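Local coordinates for periplasmic solute binding protein (Pectobacterium atrosepticum, PDB 4RY1) that probably captures a sugar or related solute in the periplasm and hands it to an ABC-type importer, at residues L141-P146 and K211-V217; I121-W127 and G241-G245; Y134-W138 and E267-T273. The contacts are given in a common frame with arbitrary orientation. Residues are numbered along the deposited sequence.

In the fold
The three contacts illustrate how one lobe of a periplasmic binding protein is assembled from pieces distant in sequence. Their centres lie about 13 to 15 Å apart. Interactions 2 and 3 share a sheet, in which strand 107-123 runs antiparallel to strands 245-249 and 266-268; their segments alternate along the chain, and the rings of Y122 and Y134 stack. Interaction 1, whose two segments fall between those of either other contact, joins helix 138-152 to the end of helix 199-214. A144 packs on W127 of interaction 2, and L141 on P135 and I272 of interaction 3, so the helices pack through loop 134-138 onto the sheet of a lobe that probably closes on solute.

Interaction 1. Residues L141-P146 and K211-V217; sequences LFAAGP and KLVDSHV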
loop_
_atom_site.group_PDB
_atom_site.type_symbol
_atom_site.label_atom_id
_atom_site.label_comp_id
_atom_site.label_asym_id
_atom_site.label_seq_id
_atom_site.Cartn_x
_atom_site.Cartn_y
_atom_site.Cartn_z
ATOM N N LEU A 141 -22.789 -3.217 1.216
ATOM C CA LEU A 141 -21.874 -2.596 2.177
ATOM C C LEU A 141 -22.617 -1.523 2.984
ATOM O O LEU A 141 -22.593 -1.546 4.213
ATOM C CB LEU A 141 -20.635 -2.021 1.483
ATOM C CG LEU A 141 -19.671 -1.326 2.462
ATOM C CD1 LEU A 141 -19.087 -2.315 3.469
ATOM C CD2 LEU A 141 -18.566 -0.619 1.701
ATOM N N PHE A 142 -23.283 -0.604 2.286
ATOM C CA PHE A 142 -24.021 0.480 2.956
ATOM C C PHE A 142 -25.110 -0.066 3.857
ATOM O O PHE A 142 -25.327 0.451 4.950
ATOM C CB PHE A 142 -24.599 1.481 1.949
ATOM C CG PHE A 142 -23.543 2.279 1.236
ATOM C CD1 PHE A 142 -22.697 3.111 1.949
ATOM C CD2 PHE A 142 -23.394 2.196 -0.145
ATOM C CE1 PHE A 142 -21.713 3.838 1.304
ATOM C CE2 PHE A 142 -22.414 2.921 -0.787
ATOM C CZ PHE A 142 -21.572 3.745 -0.065
ATOM N N ALA A 143 -25.775 -1.121 3.398
ATOM C CA ALA A 143 -26.876 -1.712 4.148
ATOM C C ALA A 143 -26.392 -2.439 5.429
ATOM O O ALA A 143 -27.137 -2.562 6.391
ATOM C CB ALA A 143 -27.692 -2.637 3.252
ATOM N N ALA A 144 -25.138 -2.906 5.445
ATOM C CA ALA A 144 -24.541 -3.543 6.639
ATOM C C ALA A 144 -24.401 -2.612 7.840
ATOM O O ALA A 144 -24.511 -3.057 8.994
ATOM C CB ALA A 144 -23.174 -4.118 6.324
ATOM N N GLY A 145 -24.116 -1.342 7.566
ATOM C CA GLY A 145 -23.869 -0.347 8.625
ATOM C C GLY A 145 -24.992 -0.244 9.664
ATOM O O GLY A 145 -24.753 -0.388 10.871
ATOM N N PRO A 146 -26.233 0.030 9.215
ATOM C CA PRO A 146 -27.341 0.163 10.173
ATOM C C PRO A 146 -27.613 -1.102 10.941
ATOM O O PRO A 146 -28.045 -1.057 12.101
ATOM C CB PRO A 146 -28.531 0.479 9.275
ATOM C CG PRO A 146 -27.917 1.206 8.128
ATOM C CD PRO A 146 -26.636 0.475 7.871
ATOM N N LYS A 211 -21.752 9.148 2.646
ATOM C CA LYS A 211 -22.623 7.976 2.748
ATOM C C LYS A 211 -22.062 6.876 3.647
ATOM O O LYS A 211 -22.782 6.251 4.389
ATOM C CB LYS A 211 -22.959 7.389 1.375
ATOM C CG LYS A 211 -24.142 6.428 1.461
ATOM C CD LYS A 211 -24.652 6.034 0.090
ATOM C CE LYS A 211 -25.881 5.147 0.201
ATOM N NZ LYS A 211 -26.354 4.719 -1.141
ATOM N N LEU A 212 -20.766 6.626 3.555
ATOM C CA LEU A 212 -20.142 5.629 4.416
ATOM C C LEU A 212 -20.338 5.991 5.894
ATOM O O LEU A 212 -20.674 5.139 6.712
ATOM C CB LEU A 212 -18.650 5.510 4.084
ATOM C CG LEU A 212 -18.286 4.865 2.739
ATOM C CD1 LEU A 212 -16.813 5.065 2.450
ATOM C CD2 LEU A 212 -18.598 3.384 2.738
ATOM N N VAL A 213 -20.131 7.270 6.198
ATOM C CA VAL A 213 -20.311 7.772 7.557
ATOM C C VAL A 213 -21.784 7.751 7.996
ATOM O O VAL A 213 -22.134 7.179 9.043
ATOM C CB VAL A 213 -19.716 9.171 7.729
ATOM C CG1 VAL A 213 -20.098 9.750 9.076
ATOM C CG2 VAL A 213 -18.199 9.084 7.635
ATOM N N ASP A 214 -22.639 8.373 7.192
ATOM C CA ASP A 214 -24.068 8.480 7.522
ATOM C C ASP A 214 -24.731 7.097 7.685
ATOM O O ASP A 214 -25.637 6.919 8.520
ATOM C CB ASP A 214 -24.803 9.301 6.459
ATOM C CG ASP A 214 -24.440 10.784 6.480
ATOM O OD1 ASP A 214 -23.806 11.273 7.442
ATOM O OD2 ASP A 214 -24.819 11.477 5.508
ATOM N N SER A 215 -24.265 6.120 6.907
ATOM C CA SER A 215 -24.744 4.718 6.973
ATOM C C SER A 215 -24.126 3.838 8.082
ATOM O O SER A 215 -24.453 2.661 8.183
ATOM C CB SER A 215 -24.532 3.989 5.632
ATOM O OG SER A 215 -25.197 4.627 4.560
ATOM N N HIS A 216 -23.235 4.404 8.897
ATOM C CA HIS A 216 -22.530 3.650 9.944
ATOM C C HIS A 216 -21.674 2.514 9.369
ATOM O O HIS A 216 -21.481 1.484 10.007
ATOM C CB HIS A 216 -23.508 3.113 11.014
ATOM C CG HIS A 216 -22.912 2.968 12.389
ATOM N ND1 HIS A 216 -22.341 1.799 12.848
ATOM C CD2 HIS A 216 -22.829 3.850 13.415
ATOM C CE1 HIS A 216 -21.918 1.973 14.089
ATOM N NE2 HIS A 216 -22.204 3.208 14.456
ATOM N N VAL A 217 -21.143 2.713 8.163
ATOM C CA VAL A 217 -20.191 1.730 7.623
ATOM C C VAL A 217 -18.806 1.924 8.235
ATOM O O VAL A 217 -18.159 0.973 8.634
ATOM C CB VAL A 217 -20.113 1.770 6.089
ATOM C CG1 VAL A 217 -19.086 0.757 5.594
ATOM C CG2 VAL A 217 -21.462 1.414 5.503
#
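No hydrogen bond crosses between 141-146 and 211-217; apolar contact does most of the work. F142 reaches from helix 138-152 to the end of helix 199-214 and the loop beyond: its CE1 is 3.5 Å from L212 CD2, its CD1 4.1 Å from V217 CG2. L141 extends this patch, with CD1 3.7 Å from V217 CG1 and CD2 4.1 Å from L212 CD2. Over one face of the F142 ring runs the extended K211 chain; its CD makes a CH-pi contact 3.7 Å from the centroid, and NZ, 4.5 Å from the centroid, adds an off-centre cation-pi interaction. Backbone closeness completes the fit. G145 CA approaches S215 O to 3.1 Å in a CA-H...O contact, and a CB here would collide with that oxygen. Within 211-217, S215 OG bonds K211 O at 2.9 Å. H216, which stacks on Y157, has positive phi, while H216 N and V217 N bond back to V213 O and L212 O. This is a Schellman motif, ending helix 199-214 against helix 138-152.

Interaction 2. Residues I121-W127 and G241-G245; sequences IYNKTTW and GELAG
A strand that turns directly into a helix can receive a neighbouring loop along both parts. Residues 121-123, the extended end of strand 107-123, run antiparallel to the start of strand 245-249, with Y122 opposite G245 and N123 opposite A244. I121 O lies 3.1 Å from G245 CA, a CA-H...O contact. Y122 and G245 form a non-hydrogen-bonded pair, their CA atoms 4.2 Å apart; the tyrosine ring (chi1 m) lies on the side where a CB on G245 would clash with CD1. N123 N then donates to A244 O at 2.8 Å, almost linearly. N123 (chi1 t) is also the N-cap of helix 124-130, its OD1 accepting a weak bond from T126 N at 3.4 Å, while a water bridges ND2 (3.0 Å) and L243 O (2.9 Å). In the first helical turn, T126 (chi1 m) gives OG1 to G241 O at 2.7 Å and sets CG2 3.7 Å from A244 CB. G241 has positive phi (84°), a conformation suited to glycine. W127 (chi1 m, chi2 80°) swings its indole back so that NE1 reaches A244 O at 3.0 Å and CD1 lies 3.7 Å from A244 CB. The chemistry implies a shared acceptor: A244 O takes hydrogen bonds from a strand amide and a helix side chain, tying the buried strand-to-helix junction to the loop.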
loop_
_atom_site.group_PDB
_atom_site.type_symbol
_atom_site.label_atom_id
_atom_site.label_comp_id
_atom_site.label_asym_id
_atom_site.label_seq_id
_atom_site.Cartn_x
_atom_site.Cartn_y
_atom_site.Cartn_z
ATOM N N ILE A 121 -10.200 -7.037 4.433
ATOM C CA ILE A 121 -9.892 -7.990 5.484
ATOM C C ILE A 121 -11.004 -7.765 6.514
ATOM O O ILE A 121 -11.213 -6.648 6.965
ATOM C CB ILE A 121 -8.497 -7.743 6.093
ATOM C CG1 ILE A 121 -7.436 -7.883 5.008
ATOM C CG2 ILE A 121 -8.249 -8.691 7.257
ATOM C CD1 ILE A 121 -7.228 -9.310 4.586
ATOM N N TYR A 122 -11.724 -8.821 6.871
ATOM C CA TYR A 122 -12.852 -8.723 7.776
ATOM C C TYR A 122 -12.654 -9.572 9.010
ATOM O O TYR A 122 -12.026 -10.630 8.956
ATOM C CB TYR A 122 -14.134 -9.169 7.073
ATOM C CG TYR A 122 -14.632 -8.300 5.948
ATOM C CD1 TYR A 122 -14.844 -6.928 6.132
ATOM C CD2 TYR A 122 -14.964 -8.855 4.701
ATOM C CE1 TYR A 122 -15.365 -6.139 5.112
ATOM C CE2 TYR A 122 -15.481 -8.069 3.678
ATOM C CZ TYR A 122 -15.676 -6.718 3.869
ATOM O OH TYR A 122 -16.218 -5.927 2.868
ATOM N N ASN A 123 -13.250 -9.109 10.107
ATOM C CA ASN A 123 -13.304 -9.853 11.357
ATOM C C ASN A 123 -14.556 -10.724 11.328
ATOM O O ASN A 123 -15.689 -10.255 11.513
ATOM C CB ASN A 123 -13.339 -8.921 12.564
ATOM C CG ASN A 123 -13.218 -9.678 13.874
ATOM O OD1 ASN A 123 -13.840 -10.731 14.037
ATOM N ND2 ASN A 123 -12.397 -9.176 14.796
ATOM N N LYS A 124 -14.328 -11.996 11.060
ATOM C CA LYS A 124 -15.429 -12.946 10.865
ATOM C C LYS A 124 -16.401 -12.983 12.043
ATOM O O LYS A 124 -17.621 -13.026 11.873
ATOM C CB LYS A 124 -14.872 -14.345 10.637
ATOM C CG LYS A 124 -15.945 -15.420 10.522
ATOM C CD LYS A 124 -15.315 -16.804 10.366
ATOM C CE LYS A 124 -16.265 -17.949 10.674
ATOM N NZ LYS A 124 -17.410 -17.936 9.735
ATOM N N THR A 125 -15.839 -12.983 13.241
ATOM C CA THR A 125 -16.635 -13.109 14.465
ATOM C C THR A 125 -17.659 -11.980 14.556
ATOM O O THR A 125 -18.845 -12.188 14.795
ATOM C CB THR A 125 -15.731 -13.128 15.706
ATOM O OG1 THR A 125 -14.766 -14.175 15.559
ATOM C CG2 THR A 125 -16.527 -13.362 16.993
ATOM N N THR A 126 -17.185 -10.772 14.341
ATOM C CA THR A 126 -18.071 -9.603 14.377
ATOM C C THR A 126 -19.193 -9.617 13.319
ATOM O O THR A 126 -20.353 -9.356 13.636
ATOM C CB THR A 126 -17.269 -8.307 14.277
ATOM O OG1 THR A 126 -16.186 -8.359 15.213
ATOM C CG2 THR A 126 -18.169 -7.135 14.590
ATOM N N TRP A 127 -18.844 -9.899 12.066
ATOM C CA TRP A 127 -19.850 -9.991 10.993
ATOM C C TRP A 127 -20.910 -11.074 11.289
ATOM O O TRP A 127 -22.113 -10.862 11.084
ATOM C CB TRP A 127 -19.157 -10.255 9.639
ATOM C CG TRP A 127 -18.529 -8.999 9.059
ATOM C CD1 TRP A 127 -17.305 -8.433 9.410
ATOM C CD2 TRP A 127 -19.109 -8.117 8.081
ATOM N NE1 TRP A 127 -17.100 -7.296 8.684
ATOM C CE2 TRP A 127 -18.182 -7.067 7.870
ATOM C CE3 TRP A 127 -20.312 -8.107 7.355
ATOM C CZ2 TRP A 127 -18.417 -6.026 6.982
ATOM C CZ3 TRP A 127 -20.543 -7.053 6.462
ATOM C CH2 TRP A 127 -19.593 -6.030 6.288
ATOM N N GLY A 241 -12.368 -6.212 17.879
ATOM C CA GLY A 241 -13.376 -6.547 16.877
ATOM C C GLY A 241 -14.525 -5.590 16.686
ATOM O O GLY A 241 -15.469 -5.900 15.954
ATOM N N GLU A 242 -14.455 -4.416 17.318
ATOM C CA GLU A 242 -15.486 -3.388 17.095
ATOM C C GLU A 242 -15.422 -2.812 15.672
ATOM O O GLU A 242 -16.437 -2.508 15.048
ATOM C CB GLU A 242 -15.359 -2.258 18.116
ATOM C CG GLU A 242 -15.877 -2.666 19.489
ATOM C CD GLU A 242 -15.512 -1.724 20.607
ATOM O OE1 GLU A 242 -14.945 -0.650 20.343
ATOM O OE2 GLU A 242 -15.816 -2.087 21.765
ATOM N N LEU A 243 -14.205 -2.591 15.202
ATOM C CA LEU A 243 -13.970 -2.262 13.789
ATOM C C LEU A 243 -13.726 -3.565 13.053
ATOM O O LEU A 243 -12.697 -4.220 13.237
ATOM C CB LEU A 243 -12.779 -1.321 13.635
ATOM C CG LEU A 243 -12.810 -0.010 14.428
ATOM C CD1 LEU A 243 -11.507 0.748 14.259
ATOM C CD2 LEU A 243 -13.994 0.835 13.998
ATOM N N ALA A 244 -14.692 -3.929 12.224
ATOM C CA ALA A 244 -14.787 -5.294 11.724
ATOM C C ALA A 244 -14.203 -5.501 10.323
ATOM O O ALA A 244 -14.398 -6.542 9.705
ATOM C CB ALA A 244 -16.222 -5.770 11.765
ATOM N N GLY A 245 -13.455 -4.528 9.840
ATOM C CA GLY A 245 -12.879 -4.614 8.515
ATOM C C GLY A 245 -11.823 -3.556 8.328
ATOM O O GLY A 245 -11.872 -2.511 8.966
HETATM O O HOH W 1 -11.267 -6.486 14.267
#

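Interaction 3. Residues Y134-W138 and E267-T273; sequences YPKTW and ETGPFIT. With GOL (glycerol), chain D.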
loop_
_atom_site.group_PDB
_atom_site.type_symbol
_atom_site.label_atom_id
_atom_site.label_comp_id
_atom_site.label_asym_id
_atom_site.label_seq_id
_atom_site.Cartn_x
_atom_site.Cartn_y
_atom_site.Cartn_z
ATOM N N TYR A 134 -20.660 -11.060 4.235
ATOM C CA TYR A 134 -19.709 -10.119 3.646
ATOM C C TYR A 134 -20.320 -9.577 2.349
ATOM O O TYR A 134 -20.892 -10.345 1.565
ATOM C CB TYR A 134 -18.346 -10.748 3.322
ATOM C CG TYR A 134 -17.541 -11.317 4.465
ATOM C CD1 TYR A 134 -17.606 -10.783 5.751
ATOM C CD2 TYR A 134 -16.676 -12.378 4.247
ATOM C CE1 TYR A 134 -16.841 -11.311 6.784
ATOM C CE2 TYR A 134 -15.904 -12.908 5.265
ATOM C CZ TYR A 134 -16.000 -12.382 6.537
ATOM O OH TYR A 134 -15.246 -12.920 7.549
ATOM N N PRO A 135 -20.207 -8.261 2.112
ATOM C CA PRO A 135 -20.897 -7.652 0.982
ATOM C C PRO A 135 -20.219 -7.906 -0.368
ATOM O O PRO A 135 -19.008 -7.894 -0.494
ATOM C CB PRO A 135 -20.909 -6.165 1.335
ATOM C CG PRO A 135 -19.679 -5.979 2.168
ATOM C CD PRO A 135 -19.529 -7.254 2.945
ATOM N N LYS A 136 -21.037 -8.167 -1.365
ATOM C CA LYS A 136 -20.569 -8.328 -2.746
ATOM C C LYS A 136 -20.768 -7.044 -3.604
ATOM O O LYS A 136 -20.090 -6.863 -4.632
ATOM C CB LYS A 136 -21.201 -9.598 -3.374
ATOM C CG LYS A 136 -20.586 -10.888 -2.820
ATOM C CD LYS A 136 -21.033 -12.151 -3.552
ATOM C CE LYS A 136 -21.971 -13.000 -2.710
ATOM N NZ LYS A 136 -22.700 -14.002 -3.535
ATOM N N THR A 137 -21.664 -6.159 -3.170
ATOM C CA THR A 137 -21.953 -4.891 -3.865
ATOM C C THR A 137 -21.896 -3.714 -2.922
ATOM O O THR A 137 -21.939 -3.895 -1.691
ATOM C CB THR A 137 -23.364 -4.878 -4.443
ATOM O OG1 THR A 137 -24.295 -4.972 -3.362
ATOM C CG2 THR A 137 -23.531 -6.029 -5.401
ATOM N N TRP A 138 -21.785 -2.528 -3.484
ATOM C CA TRP A 138 -21.715 -1.351 -2.655
ATOM C C TRP A 138 -23.018 -1.225 -1.837
ATOM O O TRP A 138 -22.993 -0.855 -0.662
ATOM C CB TRP A 138 -21.395 -0.123 -3.483
ATOM C CG TRP A 138 -20.093 -0.256 -4.169
ATOM C CD1 TRP A 138 -19.883 -0.612 -5.470
ATOM C CD2 TRP A 138 -18.787 -0.084 -3.583
ATOM N NE1 TRP A 138 -18.544 -0.653 -5.732
ATOM C CE2 TRP A 138 -17.846 -0.336 -4.596
ATOM C CE3 TRP A 138 -18.330 0.250 -2.307
ATOM C CZ2 TRP A 138 -16.475 -0.248 -4.379
ATOM C CZ3 TRP A 138 -16.957 0.345 -2.093
ATOM C CH2 TRP A 138 -16.056 0.085 -3.118
ATOM N N GLU A 267 -10.396 -12.697 7.819
ATOM C CA GLU A 267 -10.565 -13.343 6.524
ATOM C C GLU A 267 -10.555 -12.359 5.366
ATOM O O GLU A 267 -10.959 -11.205 5.488
ATOM C CB GLU A 267 -11.893 -14.109 6.458
ATOM C CG GLU A 267 -12.101 -15.156 7.525
ATOM C CD GLU A 267 -13.375 -15.952 7.289
ATOM O OE1 GLU A 267 -14.443 -15.333 7.052
ATOM O OE2 GLU A 267 -13.295 -17.200 7.339
ATOM N N THR A 268 -10.100 -12.854 4.221
ATOM C CA THR A 268 -10.177 -12.120 2.973
ATOM C C THR A 268 -11.651 -12.048 2.530
ATOM O O THR A 268 -12.361 -13.047 2.577
ATOM C CB THR A 268 -9.270 -12.757 1.886
ATOM O OG1 THR A 268 -9.249 -11.930 0.717
ATOM C CG2 THR A 268 -9.727 -14.146 1.512
ATOM N N GLY A 269 -12.099 -10.858 2.147
ATOM C CA GLY A 269 -13.492 -10.601 1.777
ATOM C C GLY A 269 -13.693 -10.340 0.286
ATOM O O GLY A 269 -12.756 -10.014 -0.431
ATOM N N PRO A 270 -14.931 -10.472 -0.201
ATOM C CA PRO A 270 -15.203 -10.220 -1.613
ATOM C C PRO A 270 -14.780 -8.846 -2.100
ATOM O O PRO A 270 -14.776 -7.874 -1.354
ATOM C CB PRO A 270 -16.726 -10.365 -1.708
ATOM C CG PRO A 270 -17.100 -11.173 -0.525
ATOM C CD PRO A 270 -16.157 -10.756 0.549
ATOM N N PHE A 271 -14.426 -8.806 -3.381
ATOM C CA PHE A 271 -14.125 -7.565 -4.051
ATOM C C PHE A 271 -15.424 -6.872 -4.428
ATOM O O PHE A 271 -16.104 -7.242 -5.383
ATOM C CB PHE A 271 -13.233 -7.810 -5.256
ATOM C CG PHE A 271 -11.830 -8.135 -4.860
ATOM C CD1 PHE A 271 -11.495 -9.412 -4.463
ATOM C CD2 PHE A 271 -10.875 -7.166 -4.827
ATOM C CE1 PHE A 271 -10.213 -9.725 -4.061
ATOM C CE2 PHE A 271 -9.587 -7.464 -4.402
ATOM C CZ PHE A 271 -9.252 -8.751 -4.044
ATOM N N ILE A 272 -15.752 -5.851 -3.658
ATOM C CA ILE A 272 -17.039 -5.165 -3.789
ATOM C C ILE A 272 -17.118 -4.508 -5.166
ATOM O O ILE A 272 -16.238 -3.753 -5.567
ATOM C CB ILE A 272 -17.246 -4.121 -2.673
ATOM C CG1 ILE A 272 -17.134 -4.814 -1.305
ATOM C CG2 ILE A 272 -18.600 -3.431 -2.829
ATOM C CD1 ILE A 272 -17.077 -3.848 -0.145
ATOM N N THR A 273 -18.210 -4.763 -5.870
ATOM C CA THR A 273 -18.349 -4.287 -7.251
ATOM C C THR A 273 -19.762 -3.803 -7.550
ATOM O O THR A 273 -20.735 -4.345 -7.034
ATOM C CB THR A 273 -17.977 -5.402 -8.242
ATOM O OG1 THR A 273 -16.687 -5.929 -7.898
ATOM C CG2 THR A 273 -17.899 -4.899 -9.649
HETATM C C1 GOL D . -17.633 -16.018 6.159
HETATM O O1 GOL D . -16.871 -16.627 7.199
HETATM C C2 GOL D . -19.025 -15.635 6.663
HETATM O O2 GOL D . -19.190 -15.967 8.048
HETATM C C3 GOL D . -19.242 -14.143 6.430
HETATM O O3 GOL D . -19.995 -14.012 5.205
HETATM O O HOH W 2 -16.558 -7.496 0.736
HETATM O O HOH W 3 -18.348 -8.743 -5.539
#
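In this periplasmic binding-protein fold, the loop entering helix 138-152 runs beside the chain leaving strand 266-268 of the mixed sheet. Their end-to-end directions differ by 25°, so bumps and hollows can be matched in sequence. The main bump is I272. Its CG2 presses over one face of the W138 indole, in a CH-pi contact 3.6 Å from the centroid of the five-membered ring, and also meets T137 C at 3.3 Å; on its other branch, CD1 lies 4.1 Å from P135 CG. I272 thus fills the hollow between proline and tryptophan. W138 itself is held by other partners, its NE1 bonding Q181 and its ring meeting Y178 and F208 edge-to-face. A second projection, P270, sits against the root of the Y134 side chain, with CD 3.5 Å from Y134 CB, and places CB 3.6 Å from P135 O. Backbone pairing reinforces the fit where the loops come closest: T273 N donates to K136 O at 3.1 Å, and T137 CA faces T273 O at 3.4 Å. Two small gaps are filled by water, one bridging P135 O and P270 O, the other K136 O and F271 O. At the far end, a glycerol, probably from the crystallisation liquor, lies over one face of the Y134 ring; its O3 accepts from Y134 N at 3.2 Å, and its O1 donates to E267 OE1 at 2.8 Å. That same E267 OE1 accepts the hydrogen bond of Y134 OH at 2.6 Å.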